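Local coordinates for peptidoglycan synthetase penicillin-binding protein 3 (Bifidobacterium adolescentis, PDB 4YE5), which probably binds penicillin and, as a member of the transpeptidase family, is thought to cross-link peptidoglycan during cell-wall synthesis, at residues A245-V250 against F517-V522. Residues are numbered along the deposited sequence; the frame is centred on the assembly and turned at random.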
loop_
_atom_site.group_PDB
_atom_site.type_symbol
_atom_site.label_atom_id
_atom_site.label_comp_id
_atom_site.label_asym_id
_atom_site.label_seq_id
_atom_site.Cartn_x
_atom_site.Cartn_y
_atom_site.Cartn_z
ATOM N N ALA A 245 2.671 -7.500 -9.338
ATOM C CA ALA A 245 1.316 -7.789 -9.794
ATOM C C ALA A 245 0.354 -6.984 -8.969
ATOM O O ALA A 245 0.615 -6.704 -7.787
ATOM C CB ALA A 245 0.988 -9.276 -9.620
HETATM N N MSE A 246 -0.773 -6.638 -9.573
HETATM C CA MSE A 246 -1.793 -5.851 -8.892
HETATM C C MSE A 246 -3.163 -6.341 -9.295
HETATM O O MSE A 246 -3.374 -6.692 -10.460
HETATM C CB MSE A 246 -1.655 -4.376 -9.294
HETATM C CG MSE A 246 -2.685 -3.487 -8.673
HETATM SE SE MSE A 246 -2.238 -1.681 -9.187
HETATM C CE MSE A 246 -3.489 -0.769 -8.088
ATOM N N VAL A 247 -4.095 -6.372 -8.345
ATOM C CA VAL A 247 -5.479 -6.703 -8.653
ATOM C C VAL A 247 -6.366 -5.549 -8.191
ATOM O O VAL A 247 -6.317 -5.157 -7.020
ATOM C CB VAL A 247 -5.946 -8.008 -7.934
ATOM C CG1 VAL A 247 -7.444 -8.247 -8.214
ATOM C CG2 VAL A 247 -5.112 -9.212 -8.371
ATOM N N GLN A 248 -7.168 -5.003 -9.096
ATOM C CA GLN A 248 -8.053 -3.889 -8.763
ATOM C C GLN A 248 -9.526 -4.223 -9.049
ATOM O O GLN A 248 -9.841 -4.822 -10.081
ATOM C CB GLN A 248 -7.634 -2.642 -9.579
ATOM C CG GLN A 248 -8.529 -1.415 -9.376
ATOM C CD GLN A 248 -7.908 -0.158 -9.936
ATOM O OE1 GLN A 248 -6.701 0.047 -9.828
ATOM N NE2 GLN A 248 -8.723 0.684 -10.547
ATOM N N ASP A 249 -10.413 -3.856 -8.127
ATOM C CA ASP A 249 -11.861 -3.989 -8.341
ATOM C C ASP A 249 -12.361 -2.916 -9.303
ATOM O O ASP A 249 -12.248 -1.720 -9.013
ATOM C CB ASP A 249 -12.628 -3.824 -7.032
ATOM C CG ASP A 249 -14.138 -3.926 -7.238
ATOM O OD1 ASP A 249 -14.630 -5.054 -7.450
ATOM O OD2 ASP A 249 -14.824 -2.888 -7.202
ATOM N N VAL A 250 -12.935 -3.340 -10.426
ATOM C CA VAL A 250 -13.316 -2.421 -11.495
ATOM C C VAL A 250 -14.256 -1.314 -11.045
ATOM O O VAL A 250 -14.019 -0.141 -11.319
ATOM C CB VAL A 250 -13.947 -3.177 -12.688
ATOM C CG1 VAL A 250 -14.628 -2.206 -13.666
ATOM C CG2 VAL A 250 -12.873 -3.972 -13.414
ATOM N N PHE A 517 -12.604 -7.447 -12.416
ATOM C CA PHE A 517 -11.251 -7.108 -11.985
ATOM C C PHE A 517 -10.377 -6.640 -13.114
ATOM O O PHE A 517 -10.565 -7.030 -14.263
ATOM C CB PHE A 517 -10.554 -8.323 -11.355
ATOM C CG PHE A 517 -11.299 -8.914 -10.191
ATOM C CD1 PHE A 517 -11.359 -8.245 -8.966
ATOM C CD2 PHE A 517 -11.932 -10.132 -10.316
ATOM C CE1 PHE A 517 -12.072 -8.797 -7.874
ATOM C CE2 PHE A 517 -12.651 -10.696 -9.240
ATOM C CZ PHE A 517 -12.719 -10.027 -8.023
ATOM N N VAL A 518 -9.376 -5.843 -12.758
ATOM C CA VAL A 518 -8.224 -5.652 -13.615
ATOM C C VAL A 518 -7.005 -6.212 -12.902
ATOM O O VAL A 518 -6.809 -6.008 -11.690
ATOM C CB VAL A 518 -7.983 -4.165 -13.935
ATOM C CG1 VAL A 518 -6.740 -4.012 -14.844
ATOM C CG2 VAL A 518 -9.229 -3.588 -14.613
ATOM N N ILE A 519 -6.207 -6.940 -13.658
ATOM C CA ILE A 519 -5.059 -7.645 -13.126
ATOM C C ILE A 519 -3.914 -7.270 -14.011
ATOM O O ILE A 519 -3.952 -7.503 -15.218
ATOM C CB ILE A 519 -5.227 -9.171 -13.278
ATOM C CG1 ILE A 519 -6.505 -9.662 -12.568
ATOM C CG2 ILE A 519 -4.004 -9.905 -12.703
ATOM C CD1 ILE A 519 -6.950 -11.037 -13.096
ATOM N N THR A 520 -2.879 -6.702 -13.422
ATOM C CA THR A 520 -1.727 -6.327 -14.214
ATOM C C THR A 520 -0.488 -7.012 -13.663
ATOM O O THR A 520 -0.296 -7.065 -12.452
ATOM C CB THR A 520 -1.524 -4.804 -14.184
ATOM O OG1 THR A 520 -2.702 -4.156 -14.685
ATOM C CG2 THR A 520 -0.325 -4.406 -15.053
ATOM N N VAL A 521 0.350 -7.532 -14.551
ATOM C CA VAL A 521 1.597 -8.182 -14.157
ATOM C C VAL A 521 2.757 -7.582 -14.956
ATOM O O VAL A 521 2.622 -7.336 -16.155
ATOM C CB VAL A 521 1.533 -9.710 -14.384
ATOM C CG1 VAL A 521 2.945 -10.364 -14.211
ATOM C CG2 VAL A 521 0.554 -10.348 -13.401
ATOM N N VAL A 522 3.875 -7.323 -14.284
ATOM C CA VAL A 522 5.100 -6.866 -14.943
ATOM C C VAL A 522 6.260 -7.732 -14.479
ATOM O O VAL A 522 6.479 -7.863 -13.274
ATOM C CB VAL A 522 5.406 -5.383 -14.588
ATOM C CG1 VAL A 522 6.608 -4.895 -15.373
ATOM C CG2 VAL A 522 4.165 -4.502 -14.870
#
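M246 and Q248 each exchange two backbone hydrogen bonds with a residue of the facing strand, T520 and V518 respectively, joining strands 242-249 and 517-524 in the antiparallel five-stranded sheet of the penicillin-binding transpeptidase fold. The bond from Q248 N to V518 O is 2.8 Å long and nearly straight (169°), and its return from V518 N to Q248 O measures 2.9 Å. The segments lie 267 residues apart in the chain, the second on the central strand; alternation sends successive side chains to opposite faces. A245, V247, F517, I519 and V521 share one face, V247, F517 and V521 touching helix 535-549, whereas M246, Q248, V518 and T520 share the other, M246 and Q248 packing on helix 408-419.

Outward along F517, CB sits 3.8 Å from Q248 O, and CG, placed anti to the carbonyl carbon (chi1 -57°), turns the ring back over the partner strand. CD1 then meets V247 CG1 at 4.0 Å, the side chains crossing obliquely, while Q248 O lies at the ring edge, near its plane. The ring also meets that of Y550, the planes at about 45°.

Q248 OE1 accepts a hydrogen bond from Q427, NE2 gives one to N413, and T520 OG1 is hydrogen-bonded to the T412 and S507 hydroxyls. Where strand 242-249 ends, V250 CG2 closes over the neighbouring strand, 3.6 Å from F517 N and 3.9 Å from V518 CG2.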